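Local atomic coordinates of aromatic amino acid beta-eliminating lyase/threonine aldolase (Exiguobacterium sibiricum, PDB entry 3LWS), a protein that belongs to the beta-eliminating lyase family, a group of pyridoxal-phosphate-dependent enzymes in the aminotransferase-like clan. Residues G14-H19 with L314-Y319; F180-Y185 with P285-F290; N273-V278 with R351-F356; H291-G296 with Y326-I331; D295-D300 with L320-G325. All coordinates share one frame; numbering follows the deposited sequence. Where two conformers were deposited one is given.

Contact 1 of 5, residues G14-H19 with L314-Y319; sequences GQISGH and LGFVGY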
# COMPACT_ATOMS: atom_id res chain seq x y z
N GLY A 14 -2.12 -28.81 13.18
CA GLY A 14 -0.88 -28.16 13.57
C GLY A 14 0.15 -28.30 12.47
O GLY A 14 0.02 -29.17 11.62
N GLN A 15 1.17 -27.45 12.51
CA GLN A 15 2.19 -27.40 11.47
C GLN A 15 3.55 -27.19 12.09
O GLN A 15 3.66 -26.57 13.18
CB GLN A 15 1.93 -26.25 10.49
CG GLN A 15 0.61 -26.29 9.80
CD GLN A 15 -0.48 -25.63 10.61
OE1 GLN A 15 -0.25 -24.58 11.23
NE2 GLN A 15 -1.68 -26.22 10.61
N ILE A 16 4.58 -27.67 11.38
CA ILE A 16 5.95 -27.40 11.77
C ILE A 16 6.40 -25.98 11.35
O ILE A 16 7.23 -25.36 12.02
CB ILE A 16 6.95 -28.47 11.25
CG1 ILE A 16 6.93 -28.55 9.73
CG2 ILE A 16 6.58 -29.85 11.88
CD1 ILE A 16 7.98 -29.46 9.13
N SER A 17 5.84 -25.47 10.26
CA SER A 17 6.28 -24.20 9.71
C SER A 17 5.25 -23.16 9.95
O SER A 17 4.07 -23.47 10.13
CB SER A 17 6.53 -24.28 8.21
OG SER A 17 5.32 -24.57 7.52
N GLY A 18 5.70 -21.92 9.95
CA GLY A 18 4.81 -20.78 10.10
C GLY A 18 4.29 -20.46 11.48
O GLY A 18 4.72 -21.01 12.51
N HIS A 19 3.33 -19.55 11.47
CA HIS A 19 2.80 -18.99 12.66
C HIS A 19 1.37 -19.38 12.93
O HIS A 19 0.83 -18.99 13.95
CB HIS A 19 2.87 -17.47 12.56
CG HIS A 19 4.23 -16.92 12.82
ND1 HIS A 19 4.97 -17.26 13.93
CD2 HIS A 19 4.98 -16.04 12.12
CE1 HIS A 19 6.13 -16.64 13.89
NE2 HIS A 19 6.17 -15.89 12.80
N LEU A 314 -0.98 -33.37 11.29
CA LEU A 314 0.24 -32.53 11.38
C LEU A 314 0.84 -32.13 10.00
O LEU A 314 1.26 -33.01 9.23
CB LEU A 314 1.32 -33.33 12.14
CG LEU A 314 2.68 -32.68 12.42
CD1 LEU A 314 2.51 -31.25 12.89
CD2 LEU A 314 3.50 -33.51 13.48
N GLY A 315 0.90 -30.83 9.71
CA GLY A 315 1.47 -30.29 8.45
C GLY A 315 3.00 -30.21 8.42
O GLY A 315 3.60 -29.41 9.13
N PHE A 316 3.63 -31.08 7.63
CA PHE A 316 5.10 -31.03 7.39
C PHE A 316 5.44 -30.17 6.16
O PHE A 316 6.40 -29.40 6.19
CB PHE A 316 5.70 -32.41 7.16
CG PHE A 316 5.60 -33.32 8.35
CD1 PHE A 316 4.44 -34.06 8.59
CD2 PHE A 316 6.65 -33.43 9.24
CE1 PHE A 316 4.34 -34.89 9.69
CE2 PHE A 316 6.57 -34.25 10.34
CZ PHE A 316 5.41 -34.98 10.58
N VAL A 317 4.62 -30.30 5.12
CA VAL A 317 4.90 -29.80 3.76
C VAL A 317 3.59 -29.33 3.15
O VAL A 317 2.66 -30.12 3.00
CB VAL A 317 5.49 -30.92 2.89
CG1 VAL A 317 5.74 -30.47 1.39
CG2 VAL A 317 6.77 -31.43 3.51
N GLY A 318 3.51 -28.05 2.82
CA GLY A 318 2.30 -27.47 2.23
C GLY A 318 2.25 -27.39 0.72
O GLY A 318 1.17 -27.20 0.15
N TYR A 319 3.39 -27.55 0.06
CA TYR A 319 3.49 -27.48 -1.39
C TYR A 319 4.88 -28.03 -1.76
O TYR A 319 5.79 -27.94 -0.96
CB TYR A 319 3.37 -26.02 -1.84
CG TYR A 319 4.59 -25.23 -1.45
CD1 TYR A 319 4.69 -24.62 -0.21
CD2 TYR A 319 5.69 -25.14 -2.33
CE1 TYR A 319 5.86 -23.89 0.15
CE2 TYR A 319 6.85 -24.44 -1.98
CZ TYR A 319 6.93 -23.82 -0.72
OH TYR A 319 8.09 -23.14 -0.37
O HOH W 1 6.01 -27.07 5.70
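Gly14 and Gln15 pair with Leu314 and Gly315 as a parallel beta ladder of two residue pairs, Gly14-Leu314 and Gln15-Gly315. The ladder joins the chain near its N terminus to the short strand that follows helix 298-312. Backbone hydrogen bonds come first. Gly315 N donates to Gly14 O at 2.7 Å, and Ile16 N donates to Gly315 O at 3.0 Å. Both bonds are nearly straight. Gly315 therefore uses its N and its O on the two residues that flank Gln15, the regular parallel pattern. The same two carbonyls also take CA-H...O contacts: Leu314 CA lies 3.4 Å from Gly14 O, and Gln15 CA lies 3.4 Å from Gly315 O. On the face that holds the side chain of Gln15, Gly315 contributes none. The amide of Gln15 turns elsewhere, and its NE2 bonds to Thr12 OG1.

The side-chain packing centres on Ile16. Its CG1 takes the crowded position between the backbone N and the carbonyl carbon (chi1 60°) and packs against a backbone oxygen, 3.5 Å from Gly315 O. Its CG2 is more loosely placed, 4.4 Å from Leu314 CD1. Ile16 and Phe316 are both buried, and both touch Phe272 of helix 258-273. Ile16 CD1 reaches the Phe316 ring obliquely, 4.2 Å from Phe316 CD2, and packs closer still against the backbone oxygen, 3.3 Å from Phe316 O.

Contact 2 of 5, residues F180-Y185 with P285-F290; sequences FEMLPY and PVSNMF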
# COMPACT_ATOMS: atom_id res chain seq x y z
N PHE A 180 15.93 -10.30 11.54
CA PHE A 180 15.72 -10.70 12.94
C PHE A 180 16.04 -12.18 13.12
O PHE A 180 16.65 -12.57 14.12
CB PHE A 180 14.30 -10.37 13.40
CG PHE A 180 13.99 -8.90 13.28
CD1 PHE A 180 14.60 -7.98 14.15
CD2 PHE A 180 13.19 -8.43 12.26
CE1 PHE A 180 14.38 -6.60 14.02
CE2 PHE A 180 12.96 -7.04 12.13
CZ PHE A 180 13.55 -6.14 13.02
N GLU A 181 15.73 -12.96 12.08
CA GLU A 181 15.89 -14.38 12.09
C GLU A 181 17.34 -14.77 12.17
O GLU A 181 17.65 -15.87 12.65
CB GLU A 181 15.27 -15.04 10.83
CG GLU A 181 13.77 -14.95 10.74
CD GLU A 181 13.25 -13.67 10.07
OE1 GLU A 181 13.83 -12.60 10.34
OE2 GLU A 181 12.27 -13.77 9.29
N MSE A 182 18.22 -13.89 11.68
CA MSE A 182 19.67 -14.14 11.62
C MSE A 182 20.45 -13.75 12.89
O MSE A 182 21.61 -14.14 13.05
CB MSE A 182 20.29 -13.39 10.45
CG MSE A 182 19.92 -13.90 9.11
SE MSE A 182 20.45 -15.74 8.86
CE MSE A 182 22.22 -15.86 9.62
N LEU A 183 19.83 -12.98 13.78
CA LEU A 183 20.54 -12.46 14.95
C LEU A 183 21.01 -13.55 15.94
O LEU A 183 22.12 -13.48 16.42
CB LEU A 183 19.74 -11.31 15.61
CG LEU A 183 19.46 -10.13 14.66
CD1 LEU A 183 18.79 -8.94 15.35
CD2 LEU A 183 20.69 -9.66 13.94
N PRO A 184 20.19 -14.60 16.21
CA PRO A 184 20.70 -15.64 17.09
C PRO A 184 22.02 -16.23 16.61
O PRO A 184 22.96 -16.33 17.39
CB PRO A 184 19.57 -16.68 17.09
CG PRO A 184 18.38 -15.89 16.82
CD PRO A 184 18.79 -14.85 15.86
N TYR A 185 22.12 -16.54 15.32
CA TYR A 185 23.32 -17.16 14.75
C TYR A 185 24.51 -16.21 14.73
O TYR A 185 25.63 -16.61 15.00
CB TYR A 185 23.03 -17.61 13.32
CG TYR A 185 24.23 -17.99 12.54
CD1 TYR A 185 24.76 -19.26 12.65
CD2 TYR A 185 24.87 -17.07 11.72
CE1 TYR A 185 25.89 -19.61 11.96
CE2 TYR A 185 25.99 -17.42 11.01
CZ TYR A 185 26.49 -18.70 11.12
OH TYR A 185 27.62 -19.03 10.40
N PRO A 285 20.68 -25.48 9.45
CA PRO A 285 20.20 -24.11 9.33
C PRO A 285 21.04 -23.09 10.12
O PRO A 285 21.64 -23.46 11.12
CB PRO A 285 18.81 -24.19 9.94
CG PRO A 285 18.40 -25.58 9.70
CD PRO A 285 19.61 -26.40 9.84
N VAL A 286 21.10 -21.85 9.64
CA VAL A 286 21.75 -20.77 10.36
C VAL A 286 20.69 -19.76 10.82
O VAL A 286 21.03 -18.64 11.18
CB VAL A 286 22.89 -20.06 9.50
CG1 VAL A 286 24.01 -21.02 9.19
CG2 VAL A 286 22.35 -19.38 8.21
N SER A 287 19.42 -20.18 10.78
CA SER A 287 18.28 -19.35 11.10
C SER A 287 17.05 -20.25 11.31
O SER A 287 17.18 -21.46 11.46
CB SER A 287 17.99 -18.40 9.96
OG SER A 287 17.51 -19.12 8.85
N ASN A 288 15.86 -19.67 11.27
CA ASN A 288 14.63 -20.44 11.42
C ASN A 288 14.23 -21.18 10.14
O ASN A 288 13.24 -21.88 10.15
CB ASN A 288 13.46 -19.56 11.86
CG ASN A 288 13.09 -18.54 10.84
OD1 ASN A 288 13.96 -18.00 10.16
ND2 ASN A 288 11.79 -18.31 10.67
N MSE A 289 15.00 -21.02 9.07
CA MSE A 289 14.59 -21.53 7.77
C MSE A 289 15.59 -22.50 7.19
O MSE A 289 16.78 -22.48 7.52
CB MSE A 289 14.35 -20.37 6.80
CG MSE A 289 15.62 -19.81 6.16
SE MSE A 289 15.20 -18.67 4.65
CE MSE A 289 14.63 -20.03 3.36
N PHE A 290 15.07 -23.33 6.29
CA PHE A 290 15.87 -24.13 5.39
C PHE A 290 14.99 -24.59 4.22
O PHE A 290 13.76 -24.44 4.25
CB PHE A 290 16.47 -25.33 6.12
CG PHE A 290 15.48 -26.18 6.89
CD1 PHE A 290 15.21 -25.92 8.23
CD2 PHE A 290 14.85 -27.26 6.27
CE1 PHE A 290 14.32 -26.73 8.94
CE2 PHE A 290 13.96 -28.06 6.98
CZ PHE A 290 13.71 -27.81 8.32
O HOH W 2 11.38 -16.20 8.50
O HOH W 3 19.94 -17.13 13.28
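Val286 sits on one face of the Tyr185 ring. Its CB is 3.8 Å from the ring centroid, a CH-pi contact, and Val286 CG1 approaches Tyr185 CE1 to 3.6 Å. Tyr185 CG lies anti to the backbone N (chi1 168°), which brings it to 3.5 Å from Val286 O. The other methyl, Val286 CG2, meets the CE of Met182 at 3.8 Å; Met182 is present as selenomethionine. Its SE also touches Ser287 CB. At the other end, Glu181 CG packs on Asn288 OD1 at 3.1 Å.

No direct hydrogen bond crosses here, but water does. One water donates to Glu181 O and to Val286 O and accepts from Tyr185 N at 3.0 Å. It thus serves an N-H that has no bond to the preceding helical turn, just after Pro184. A second water links Glu181 OE2 at 2.7 Å to Asn288 ND2.

Further out, Ser287 OG accepts from Met289 N, an ST turn within the loop. Asn288 ND2 is also bonded to Val333 O. Glu181 OE2 has a weak bond to Gly207 N, next to the cofactor-modified Lys206. Helix 179-186 packs against the loop leading into strand 289-295, with Tyr262 of helix 258-273 beside Pro184 and Tyr185.

Contact 3 of 5, residues N273-V278 with R351-F356; sequences NALPGV and RLRQAF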
# COMPACT_ATOMS: atom_id res chain seq x y z
N ASN A 273 16.95 -34.86 7.75
CA ASN A 273 18.15 -35.38 7.14
C ASN A 273 18.36 -36.86 7.45
O ASN A 273 18.98 -37.56 6.66
CB ASN A 273 19.37 -34.57 7.53
CG ASN A 273 19.45 -33.23 6.81
OD1 ASN A 273 19.47 -33.16 5.59
ND2 ASN A 273 19.52 -32.16 7.57
N ALA A 274 17.84 -37.31 8.59
CA ALA A 274 17.85 -38.75 8.94
C ALA A 274 17.02 -39.62 8.02
O ALA A 274 17.24 -40.82 7.96
CB ALA A 274 17.36 -38.96 10.37
N LEU A 275 16.04 -39.04 7.34
CA LEU A 275 15.18 -39.80 6.44
C LEU A 275 15.85 -40.21 5.15
O LEU A 275 16.51 -39.38 4.51
CB LEU A 275 13.94 -38.99 6.09
CG LEU A 275 12.96 -38.73 7.21
CD1 LEU A 275 11.92 -37.70 6.72
CD2 LEU A 275 12.30 -40.04 7.64
N PRO A 276 15.69 -41.48 4.74
CA PRO A 276 16.31 -41.84 3.44
C PRO A 276 15.56 -41.16 2.31
O PRO A 276 14.33 -41.12 2.32
CB PRO A 276 16.14 -43.37 3.36
CG PRO A 276 15.10 -43.75 4.44
CD PRO A 276 14.75 -42.51 5.22
N GLY A 277 16.32 -40.61 1.36
CA GLY A 277 15.78 -39.88 0.20
C GLY A 277 15.42 -38.42 0.48
O GLY A 277 14.75 -37.79 -0.33
N VAL A 278 15.87 -37.88 1.62
CA VAL A 278 15.46 -36.55 2.08
C VAL A 278 16.62 -35.82 2.64
O VAL A 278 17.30 -36.36 3.50
CB VAL A 278 14.47 -36.63 3.25
CG1 VAL A 278 14.13 -35.23 3.75
CG2 VAL A 278 13.18 -37.37 2.84
N ARG A 351 5.18 -41.60 11.75
CA ARG A 351 4.37 -41.81 10.55
C ARG A 351 5.07 -41.33 9.28
O ARG A 351 4.98 -41.99 8.24
CB ARG A 351 3.01 -41.14 10.68
CG ARG A 351 2.06 -41.50 9.51
CD ARG A 351 1.77 -43.03 9.38
NE ARG A 351 1.10 -43.34 8.11
CZ ARG A 351 1.73 -43.62 6.96
NH1 ARG A 351 3.06 -43.69 6.88
NH2 ARG A 351 1.00 -43.86 5.87
N LEU A 352 5.76 -40.20 9.38
CA LEU A 352 6.57 -39.70 8.29
C LEU A 352 7.73 -40.66 8.03
O LEU A 352 8.01 -40.99 6.88
CB LEU A 352 7.07 -38.27 8.57
CG LEU A 352 7.97 -37.65 7.49
CD1 LEU A 352 7.21 -37.48 6.16
CD2 LEU A 352 8.56 -36.34 7.98
N ARG A 353 8.37 -41.15 9.09
CA ARG A 353 9.42 -42.17 8.96
C ARG A 353 8.94 -43.44 8.24
O ARG A 353 9.67 -44.00 7.43
CB ARG A 353 10.02 -42.55 10.33
CG ARG A 353 11.38 -41.91 10.61
CD ARG A 353 12.04 -42.37 11.93
NE ARG A 353 11.73 -41.46 13.02
CZ ARG A 353 10.82 -41.65 13.97
NH1 ARG A 353 10.12 -42.76 14.08
NH2 ARG A 353 10.64 -40.70 14.86
N GLN A 354 7.71 -43.86 8.52
CA GLN A 354 7.10 -44.99 7.80
C GLN A 354 6.95 -44.74 6.28
O GLN A 354 7.02 -45.66 5.51
CB GLN A 354 5.71 -45.34 8.37
CG GLN A 354 5.68 -46.28 9.55
CD GLN A 354 4.24 -46.69 9.93
OE1 GLN A 354 3.26 -46.37 9.24
NE2 GLN A 354 4.11 -47.41 11.04
N ALA A 355 6.72 -43.49 5.87
CA ALA A 355 6.62 -43.13 4.44
C ALA A 355 7.95 -43.10 3.69
O ALA A 355 7.96 -43.31 2.49
CB ALA A 355 5.92 -41.80 4.27
N PHE A 356 9.06 -42.84 4.38
CA PHE A 356 10.36 -42.64 3.73
C PHE A 356 11.48 -43.58 4.19
O PHE A 356 11.27 -44.77 4.42
CB PHE A 356 10.79 -41.18 3.94
CG PHE A 356 9.95 -40.20 3.20
CD1 PHE A 356 8.80 -39.67 3.78
CD2 PHE A 356 10.28 -39.83 1.92
CE1 PHE A 356 8.00 -38.76 3.08
CE2 PHE A 356 9.48 -38.94 1.21
CZ PHE A 356 8.35 -38.41 1.78
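The ring of Phe356 meets the 273-278 turn with Pro276 O at its edge, near the ring plane. Val278 CG2 comes to Phe356 CD2 obliquely, at 3.9 Å, and the two side chains cross at about a right angle. Leu352 O, one helical turn back, also lies at the ring edge, in plane. Beyond the two segments the ring meets that of Phe294 with the planes at about 35°.

Leu275 carries much of the remaining packing and divides its two methyls. CD1 touches Leu352 CD2 at 3.8 Å. CD2 touches the aliphatic part of Arg353, 3.6 Å from Arg353 CG, and more loosely Phe356 CB at 4.2 Å. Leu275 crosses both Leu352 and Arg353 at about a right angle. The proline ring lies against the last modelled residue: Pro276 CD is 3.6 Å from Phe356 C.

No hydrogen bond joins the segments, so the contact rests on apolar packing. A type II beta turn from Leu275 to Val278 presents these groups, with Gly277 at positive phi (82°). Its closing bond, Val278 N to Leu275 O, is weak. Arg351 NE forms a salt bridge with Glu311 of helix 298-312. Here the end of the C-terminal helix packs against a helix-to-strand turn, part of the small helix-and-sheet domain found in fold type I pyridoxal-phosphate enzymes.

Contact 4 of 5, residues H291-G296 with Y326-I331; sequences HLHFDG and YCSTEI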
# COMPACT_ATOMS: atom_id res chain seq x y z
N HIS A 291 15.61 -25.16 3.19
CA HIS A 291 14.82 -25.85 2.18
C HIS A 291 14.88 -27.34 2.41
O HIS A 291 15.90 -27.85 2.83
CB HIS A 291 15.25 -25.50 0.76
CG HIS A 291 14.89 -24.11 0.34
ND1 HIS A 291 15.29 -23.57 -0.86
CD2 HIS A 291 14.17 -23.14 0.97
CE1 HIS A 291 14.85 -22.32 -0.95
NE2 HIS A 291 14.15 -22.04 0.14
N LEU A 292 13.77 -27.99 2.13
CA LEU A 292 13.60 -29.41 2.34
C LEU A 292 13.43 -30.05 0.96
O LEU A 292 12.40 -29.84 0.31
CB LEU A 292 12.36 -29.66 3.19
CG LEU A 292 11.99 -31.11 3.49
CD1 LEU A 292 13.13 -31.79 4.26
CD2 LEU A 292 10.68 -31.14 4.28
N HIS A 293 14.44 -30.81 0.56
CA HIS A 293 14.55 -31.56 -0.70
C HIS A 293 14.25 -33.07 -0.56
O HIS A 293 14.83 -33.74 0.31
CB HIS A 293 16.01 -31.50 -1.12
CG HIS A 293 16.48 -30.15 -1.54
ND1 HIS A 293 17.36 -29.96 -2.58
CD2 HIS A 293 16.20 -28.92 -1.05
CE1 HIS A 293 17.60 -28.67 -2.72
NE2 HIS A 293 16.89 -28.02 -1.81
N PHE A 294 13.40 -33.59 -1.44
CA PHE A 294 13.05 -34.98 -1.56
C PHE A 294 13.53 -35.49 -2.93
O PHE A 294 13.19 -34.89 -3.96
CB PHE A 294 11.53 -35.18 -1.48
CG PHE A 294 10.89 -34.64 -0.23
CD1 PHE A 294 10.46 -33.32 -0.15
CD2 PHE A 294 10.71 -35.45 0.87
CE1 PHE A 294 9.88 -32.83 1.02
CE2 PHE A 294 10.12 -34.96 2.02
CZ PHE A 294 9.71 -33.66 2.10
N ASP A 295 14.24 -36.60 -2.95
CA ASP A 295 14.58 -37.27 -4.21
C ASP A 295 13.25 -37.75 -4.82
O ASP A 295 12.35 -38.21 -4.11
CB ASP A 295 15.55 -38.45 -3.99
CG ASP A 295 17.04 -38.00 -3.80
OD1 ASP A 295 17.41 -36.82 -4.05
OD2 ASP A 295 17.87 -38.86 -3.43
N GLY A 296 13.12 -37.56 -6.12
CA GLY A 296 11.89 -37.89 -6.82
C GLY A 296 11.09 -36.60 -7.06
O GLY A 296 11.40 -35.57 -6.51
N TYR A 326 14.56 -34.04 -8.13
CA TYR A 326 14.10 -33.85 -6.75
C TYR A 326 13.03 -32.76 -6.72
O TYR A 326 12.80 -32.09 -7.72
CB TYR A 326 15.29 -33.50 -5.85
CG TYR A 326 15.84 -32.10 -6.02
CD1 TYR A 326 16.67 -31.78 -7.08
CD2 TYR A 326 15.52 -31.11 -5.11
CE1 TYR A 326 17.19 -30.45 -7.23
CE2 TYR A 326 15.99 -29.80 -5.26
CZ TYR A 326 16.84 -29.48 -6.30
OH TYR A 326 17.26 -28.19 -6.37
N CYS A 327 12.33 -32.62 -5.60
CA CYS A 327 11.35 -31.56 -5.39
C CYS A 327 11.58 -30.95 -4.04
O CYS A 327 12.14 -31.58 -3.14
CB CYS A 327 9.91 -32.09 -5.49
SG CYS A 327 9.58 -33.55 -4.52
N SER A 328 11.14 -29.71 -3.89
CA SER A 328 11.61 -28.87 -2.79
C SER A 328 10.48 -28.08 -2.17
O SER A 328 9.51 -27.75 -2.84
CB SER A 328 12.63 -27.87 -3.33
OG SER A 328 13.17 -27.07 -2.31
N THR A 329 10.61 -27.82 -0.87
CA THR A 329 9.72 -26.90 -0.19
C THR A 329 10.53 -26.10 0.82
O THR A 329 11.64 -26.50 1.22
CB THR A 329 8.57 -27.61 0.50
OG1 THR A 329 7.52 -26.66 0.76
CG2 THR A 329 9.03 -28.26 1.84
N GLU A 330 9.98 -24.97 1.22
CA GLU A 330 10.68 -24.08 2.15
C GLU A 330 10.02 -24.16 3.55
O GLU A 330 8.82 -24.06 3.68
CB GLU A 330 10.66 -22.66 1.62
CG GLU A 330 11.34 -21.63 2.51
CD GLU A 330 11.40 -20.27 1.85
OE1 GLU A 330 12.21 -20.06 0.92
OE2 GLU A 330 10.62 -19.40 2.27
N ILE A 331 10.83 -24.36 4.58
CA ILE A 331 10.34 -24.41 5.97
C ILE A 331 10.85 -23.16 6.66
O ILE A 331 12.05 -22.92 6.65
CB ILE A 331 10.95 -25.63 6.72
CG1 ILE A 331 10.60 -26.96 6.04
CG2 ILE A 331 10.54 -25.59 8.20
CD1 ILE A 331 9.13 -27.22 5.80
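Leu292 and Thr329 form a hydrogen-bonded pair of this antiparallel ladder, bonded both ways. Leu292 N donates to Thr329 O at 2.8 Å, and Thr329 N returns the bond to Leu292 O. Phe294 and Cys327 repeat the pattern, with Phe294 N donating to Cys327 O at 2.9 Å. These pairs also carry the buried, close-packed face. Leu292 and Thr329 lie side by side and point the same way, Leu292 CB 3.9 Å from Thr329 CG2. Phe294 CB meets Cys327 SG at 4.0 Å. Val278 of the edge strand, Val317 of a loop and Ile301 of helix 298-312 cover this layer.

The other face is more polar and partly open. His291 NE2 donates to Glu330 OE1 at 2.9 Å, using the anti lone pair of that oxygen. The oxygen lies close to the ring plane, and the imidazole and carboxylate planes are 16° apart. The same oxygen takes a salt bridge from Arg146 NE, so OE1 has two partners. Further along, the rings of His293 and Tyr326 run near parallel, with planes 11° apart and centroids 4.6 Å apart. They are slid apart and overlap little, yet the approach is close: His293 ND1 is 3.0 Å from Tyr326 CE2. Both touch a crystal neighbour. At the outer end Asp295 is exposed, and its side chain diverges from that of Tyr326.

The two strands are the middle pair of an antiparallel four-stranded sheet, with 278-281 beyond one and 321-322 beyond the other. Such a sheet, backed by helices, is the core of the C-terminal domain in fold type I pyridoxal-phosphate enzymes.

Contact 5 of 5, residues D295-D300 with L320-G325; sequences DGQAAD and LVDKDG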
# COMPACT_ATOMS: atom_id res chain seq x y z
N ASP A 295 14.24 -36.60 -2.95
CA ASP A 295 14.58 -37.27 -4.21
C ASP A 295 13.25 -37.75 -4.82
O ASP A 295 12.35 -38.21 -4.11
CB ASP A 295 15.55 -38.45 -3.99
CG ASP A 295 17.04 -38.00 -3.80
OD1 ASP A 295 17.41 -36.82 -4.05
OD2 ASP A 295 17.87 -38.86 -3.43
N GLY A 296 13.12 -37.56 -6.12
CA GLY A 296 11.89 -37.89 -6.82
C GLY A 296 11.09 -36.60 -7.06
O GLY A 296 11.40 -35.57 -6.51
N GLN A 297 10.05 -36.69 -7.86
CA GLN A 297 9.28 -35.51 -8.27
C GLN A 297 7.96 -35.51 -7.49
O GLN A 297 7.60 -36.52 -6.84
CB GLN A 297 9.04 -35.56 -9.79
CG GLN A 297 10.30 -35.75 -10.73
CD GLN A 297 11.28 -34.56 -10.82
OE1 GLN A 297 12.40 -34.71 -11.32
NE2 GLN A 297 10.89 -33.41 -10.31
N ALA A 298 7.23 -34.40 -7.59
CA ALA A 298 5.99 -34.21 -6.80
C ALA A 298 4.97 -35.32 -7.02
O ALA A 298 4.28 -35.70 -6.11
CB ALA A 298 5.37 -32.87 -7.10
N ALA A 299 4.86 -35.81 -8.26
CA ALA A 299 3.99 -36.94 -8.57
C ALA A 299 4.34 -38.23 -7.78
O ALA A 299 3.45 -39.02 -7.53
CB ALA A 299 4.04 -37.22 -10.07
N ASP A 300 5.61 -38.40 -7.44
CA ASP A 300 6.11 -39.48 -6.57
C ASP A 300 5.94 -39.22 -5.07
O ASP A 300 5.61 -40.13 -4.33
CB ASP A 300 7.60 -39.70 -6.78
CG ASP A 300 7.96 -39.90 -8.24
OD1 ASP A 300 7.38 -40.81 -8.84
OD2 ASP A 300 8.83 -39.17 -8.78
N LEU A 320 5.03 -28.55 -2.98
CA LEU A 320 6.33 -28.92 -3.56
C LEU A 320 6.64 -28.14 -4.85
O LEU A 320 5.73 -27.71 -5.55
CB LEU A 320 6.36 -30.41 -3.84
CG LEU A 320 6.33 -31.34 -2.61
CD1 LEU A 320 5.82 -32.74 -3.08
CD2 LEU A 320 7.69 -31.40 -1.94
N VAL A 321 7.92 -27.95 -5.15
CA VAL A 321 8.38 -27.31 -6.39
C VAL A 321 9.31 -28.30 -7.03
O VAL A 321 10.34 -28.61 -6.44
CB VAL A 321 9.09 -25.94 -6.14
CG1 VAL A 321 9.68 -25.36 -7.45
CG2 VAL A 321 8.12 -24.94 -5.50
N ASP A 322 8.94 -28.82 -8.22
CA ASP A 322 9.75 -29.80 -8.90
C ASP A 322 11.02 -29.16 -9.44
O ASP A 322 11.00 -28.05 -9.96
CB ASP A 322 9.00 -30.52 -10.04
CG ASP A 322 8.25 -31.73 -9.58
OD1 ASP A 322 8.65 -32.29 -8.54
OD2 ASP A 322 7.28 -32.14 -10.26
N LYS A 323 12.12 -29.89 -9.29
CA LYS A 323 13.42 -29.49 -9.80
C LYS A 323 13.93 -30.71 -10.56
O LYS A 323 13.13 -31.59 -10.95
CB LYS A 323 14.38 -29.13 -8.64
CG LYS A 323 13.89 -28.08 -7.73
CD LYS A 323 14.13 -26.70 -8.28
CE LYS A 323 13.97 -25.70 -7.15
NZ LYS A 323 14.27 -24.31 -7.56
N ASP A 324 15.24 -30.76 -10.79
CA ASP A 324 15.83 -31.84 -11.59
C ASP A 324 16.09 -33.10 -10.74
O ASP A 324 17.09 -33.19 -10.03
CB ASP A 324 17.13 -31.35 -12.24
CG ASP A 324 17.70 -32.36 -13.24
OD1 ASP A 324 16.95 -33.22 -13.75
OD2 ASP A 324 18.92 -32.29 -13.52
N GLY A 325 15.18 -34.07 -10.83
CA GLY A 325 15.31 -35.31 -10.07
C GLY A 325 14.99 -35.22 -8.59
O GLY A 325 15.17 -36.19 -7.86
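Gln297 reaches the loop 322-325 through one bend, at chi2. Its CG is anti to the carbonyl carbon (chi1 -53°), and chi2 of -70° folds CD back from an extended course. The amide then engages three residues. Gln297 NE2 donates to Lys323 O at 3.0 Å, with the acceptor in the amide plane, and more weakly to Asp322 OD1 at 3.1 Å. Gln297 OE1 accepts from Gly325 N at 2.9 Å. With donor and acceptor ends both used, the amide is held in one orientation.

Asp322 links the loop to the helix start. Its OD1 takes Ala298 N at 2.7 Å through the syn lone pair. Two donors therefore share this oxygen, and the carboxylate stands 84° to the Gln297 amide plane. Gln297 is the N-cap residue of helix 298-312. Its own backbone N donates to Asp300 OD2 at 2.9 Å, which is the N3-to-N-cap half of a capping box. Two carboxylates thus accept from backbone N-H groups at the helix start, and their negative charge probably suits the helix dipole there.

Gly296 N donates to Gly325 O at 3.0 Å, from above the carbonyl plane. Away from the polar groups, Leu320 CD1 rests 4.0 Å from Ala298 CB.

This is a surface contact at one end of the four-stranded sheet. Leu320 and Asp322 touch Cys327 of strand 326-332, and Val321 bonds to Ser328 there. Asp295, at the end of strand 289-295, bonds to Gly277 just before strand 278-281; helix 298-312 starts soon after.

How the contacts relate
From the N terminus, contact 1 closes the longest loop, bringing strand 14-15 to strand 314-315. Contact 2 is nested inside it and ties helix 179-186 to the approach to strand 289-295. Contact 3 starts within both of these loops and ends beyond them near the C terminus, so it crosses contacts 1 and 2. Contacts 4 and 5 lie inside its loop, cross contact 1 and share Asp295 and Gly296. Contact 4 follows contact 2 along strand 289-295. Contact 4 touches each of the others; contacts 1 and 3 also meet. Contacts 2 to 5 gather on the four-stranded sheet or its loops, and contact 1 adds the N-terminal strand beside it.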